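Side-chain contact in glucosamine-6-phosphate deaminase (Bacillus subtilis, PDB 2BKX), which belongs to the glucosamine-6-phosphate isomerase/6-phosphogluconolactonase family and has a Rossmann-like alpha/beta fold: residues A[207-212]-A[216-221]. Numbering follows the deposited sequence.
Sequences RKLLEG and EDFPAS
F218 reaches across to K208 and L209 on the last turns of helix 203-211, and its ring carries most of this contact. Just before it in the chain, D217 faces the end of the lysine: K208 NZ and D217 OD2 are 5.2 Å apart, too far to be a salt bridge, though the opposite charges may attract weakly. In F218 itself CG stands anti to the backbone N (chi1 -166°), which sends the ring out toward the helix. K208 lies over one face: its CB makes a CH-pi contact 3.8 Å from the centroid of the F218 ring, 16° off the normal. Further out, CD of the extended lysine chain passes CD1 of F218 at 3.8 Å, and the ammonium runs on past the ring. L209 comes at the ring obliquely, its backbone N 3.7 Å from F218 CE2 and its CB 4.0 Å from the same atom.

Behind the ring the chain turns into a short 3-10 segment. Here A220 meets L209: CD1 of the leucine sits 3.6 Å from A220 O and 4.1 Å from A220 CB. A220 also touches I133, a residue of the fructose-6-phosphate pocket. At S221 the turn closes, F218 O accepting both the backbone N of S221 and S221 OG, the latter at 2.8 Å; OG also bonds S215 N, tying the turn to the connecting loop. The whole is a helix-to-loop hydrophobic packing, in which the connection from helix 203-211 to parallel strand 229-234 folds back on its own helix in this Rossmann-like alpha/beta fold.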
ATOM      1  N   ARG A 207       6.990  12.401 -12.105  1.00  7.46           N
ATOM      2  CA  ARG A 207       7.002  13.770 -12.627  1.00  7.52           C
ATOM      3  C   ARG A 207       5.764  14.551 -12.211  1.00  8.40           C
ATOM      4  O   ARG A 207       5.856  15.682 -11.740  1.00  8.18           O
ATOM      5  CB  ARG A 207       7.147  13.762 -14.153  1.00  8.25           C
ATOM      6  CG  ARG A 207       7.300  15.145 -14.749  1.00  8.44           C
ATOM      7  CD  ARG A 207       7.329  15.077 -16.272  1.00 10.22           C
ATOM      8  NE  ARG A 207       7.405  16.390 -16.901  1.00 12.89           N
ATOM      9  CZ  ARG A 207       8.539  17.036 -17.113  1.00 11.01           C
ATOM     10  NH1 ARG A 207       8.520  18.251 -17.676  1.00 13.51           N
ATOM     11  NH2 ARG A 207       9.699  16.486 -16.760  1.00 13.30           N
ATOM     12  N   LYS A 208       4.597  13.943 -12.387  1.00  7.89           N
ATOM     13  CA  LYS A 208       3.354  14.618 -12.011  1.00  8.77           C
ATOM     14  C   LYS A 208       3.293  14.877 -10.501  1.00  8.23           C
ATOM     15  O   LYS A 208       2.847  15.928 -10.051  1.00  9.78           O
ATOM     16  CB  LYS A 208       2.110  13.838 -12.473  1.00 10.10           C
ATOM     17  CG  LYS A 208       1.886  13.852 -13.974  1.00 14.54           C
ATOM     18  CD  LYS A 208       0.522  13.250 -14.361  1.00 16.04           C
ATOM     19  CE  LYS A 208       0.305  13.217 -15.860  1.00 20.63           C
ATOM     20  NZ  LYS A 208      -1.058  12.745 -16.231  1.00 23.04           N
ATOM     21  N   LEU A 209       3.725  13.923  -9.691  1.00  7.56           N
ATOM     22  CA  LEU A 209       3.708  14.093  -8.245  1.00  8.32           C
ATOM     23  C   LEU A 209       4.574  15.285  -7.841  1.00  8.82           C
ATOM     24  O   LEU A 209       4.157  16.193  -7.079  1.00  8.94           O
ATOM     25  CB  LEU A 209       4.182  12.807  -7.542  1.00  8.51           C
ATOM     26  CG  LEU A 209       4.184  12.886  -6.032  1.00  8.55           C
ATOM     27  CD1 LEU A 209       2.729  13.032  -5.522  1.00 10.55           C
ATOM     28  CD2 LEU A 209       4.865  11.666  -5.483  1.00  9.40           C
ATOM     29  N   LEU A 210       5.780  15.323  -8.393  1.00  8.60           N
ATOM     30  CA  LEU A 210       6.748  16.348  -8.032  1.00  8.98           C
ATOM     31  C   LEU A 210       6.398  17.735  -8.591  1.00  8.75           C
ATOM     32  O   LEU A 210       6.812  18.739  -8.014  1.00 11.89           O
ATOM     33  CB  LEU A 210       8.153  15.933  -8.437  1.00 10.35           C
ATOM     34  CG  LEU A 210       8.719  14.731  -7.727  1.00 13.85           C
ATOM     35  CD1 LEU A 210      10.112  14.426  -8.245  1.00 15.19           C
ATOM     36  CD2 LEU A 210       8.688  14.871  -6.204  1.00 19.00           C
ATOM     37  N   GLU A 211       5.652  17.803  -9.687  1.00  8.95           N
ATOM     38  CA  GLU A 211       5.195  19.100 -10.255  1.00  9.89           C
ATOM     39  C   GLU A 211       4.184  19.770  -9.322  1.00  9.70           C
ATOM     40  O   GLU A 211       4.045  20.972  -9.331  1.00 10.77           O
ATOM     41  CB  GLU A 211       4.610  18.910 -11.659  1.00 10.55           C
ATOM     42  CG  GLU A 211       5.725  18.727 -12.710  1.00 13.51           C
ATOM     43  CD  GLU A 211       5.260  18.542 -14.159  1.00 15.07           C
ATOM     44  OE1 GLU A 211       4.193  17.935 -14.405  1.00 22.10           O
ATOM     45  OE2 GLU A 211       6.031  18.970 -15.065  1.00 18.34           O
ATOM     46  N   GLY A 212       3.496  19.009  -8.472  1.00 10.01           N
ATOM     47  CA  GLY A 212       2.773  19.621  -7.342  1.00 10.18           C
ATOM     48  C   GLY A 212       1.388  20.164  -7.615  1.00 10.71           C
ATOM     49  O   GLY A 212       0.809  20.835  -6.759  1.00 13.53           O
ATOM     50  N   GLU A 216      -7.950  15.817  -8.167  1.00 11.18           N
ATOM     51  CA  GLU A 216      -8.489  14.462  -8.165  1.00 10.95           C
ATOM     52  C   GLU A 216      -8.086  13.656  -9.380  1.00 10.59           C
ATOM     53  O   GLU A 216      -8.133  12.425  -9.340  1.00  9.83           O
ATOM     54  CB  GLU A 216     -10.016  14.456  -8.088  1.00 10.99           C
ATOM     55  CG  GLU A 216     -10.597  14.992  -6.822  1.00 14.34           C
ATOM     56  CD  GLU A 216     -12.119  14.836  -6.803  1.00 15.72           C
ATOM     57  OE1 GLU A 216     -12.744  14.058  -7.613  1.00 21.51           O
ATOM     58  OE2 GLU A 216     -12.727  15.465  -5.944  1.00 23.58           O
ATOM     59  N   ASP A 217      -7.644  14.321 -10.459  1.00 11.23           N
ATOM     60  CA  ASP A 217      -7.221  13.588 -11.640  1.00 11.52           C
ATOM     61  C   ASP A 217      -5.928  12.809 -11.392  1.00 10.53           C
ATOM     62  O   ASP A 217      -5.622  11.892 -12.148  1.00 12.47           O
ATOM     63  CB  ASP A 217      -7.048  14.533 -12.850  1.00 13.81           C
ATOM     64  CG  ASP A 217      -6.946  13.782 -14.187  1.00 16.37           C
ATOM     65  OD1 ASP A 217      -7.838  12.966 -14.514  1.00 23.58           O
ATOM     66  OD2 ASP A 217      -5.952  14.002 -14.915  1.00 22.61           O
ATOM     67  N   PHE A 218      -5.176  13.171 -10.347  1.00  9.92           N
ATOM     68  CA  PHE A 218      -3.933  12.476  -9.981  1.00  8.86           C
ATOM     69  C   PHE A 218      -3.962  12.171  -8.475  1.00  7.54           C
ATOM     70  O   PHE A 218      -3.565  13.005  -7.639  1.00  7.43           O
ATOM     71  CB  PHE A 218      -2.731  13.334 -10.341  1.00  8.36           C
ATOM     72  CG  PHE A 218      -1.447  12.598 -10.316  1.00  7.34           C
ATOM     73  CD1 PHE A 218      -1.130  11.710 -11.310  1.00  8.93           C
ATOM     74  CD2 PHE A 218      -0.555  12.791  -9.262  1.00  8.66           C
ATOM     75  CE1 PHE A 218       0.050  11.017 -11.271  1.00  8.60           C
ATOM     76  CE2 PHE A 218       0.607  12.078  -9.183  1.00  9.06           C
ATOM     77  CZ  PHE A 218       0.912  11.182 -10.164  1.00  8.15           C
ATOM     78  N   PRO A 219      -4.534  11.009  -8.092  1.00  6.84           N
ATOM     79  CA  PRO A 219      -4.846  10.734  -6.691  1.00  7.00           C
ATOM     80  C   PRO A 219      -3.705  10.960  -5.708  1.00  6.72           C
ATOM     81  O   PRO A 219      -3.913  11.476  -4.618  1.00  6.84           O
ATOM     82  CB  PRO A 219      -5.334   9.270  -6.725  1.00  6.84           C
ATOM     83  CG  PRO A 219      -5.925   9.119  -8.094  1.00  7.21           C
ATOM     84  CD  PRO A 219      -5.110   9.974  -8.989  1.00  6.78           C
ATOM     85  N   ALA A 220      -2.493  10.584  -6.099  1.00  6.30           N
ATOM     86  CA  ALA A 220      -1.352  10.702  -5.192  1.00  6.30           C
ATOM     87  C   ALA A 220      -1.075  12.177  -4.804  1.00  6.80           C
ATOM     88  O   ALA A 220      -0.381  12.442  -3.841  1.00  6.33           O
ATOM     89  CB  ALA A 220      -0.111  10.105  -5.807  1.00  6.65           C
ATOM     90  N   SER A 221      -1.590  13.118  -5.584  1.00  6.50           N
ATOM     91  CA  SER A 221      -1.415  14.525  -5.268  1.00  7.07           C
ATOM     92  C   SER A 221      -2.075  14.924  -3.967  1.00  7.03           C
ATOM     93  O   SER A 221      -1.701  15.940  -3.379  1.00  7.65           O
ATOM     94  CB  SER A 221      -1.918  15.414  -6.414  1.00  7.43           C
ATOM     95  OG  SER A 221      -3.312  15.499  -6.484  1.00  7.43           O
TER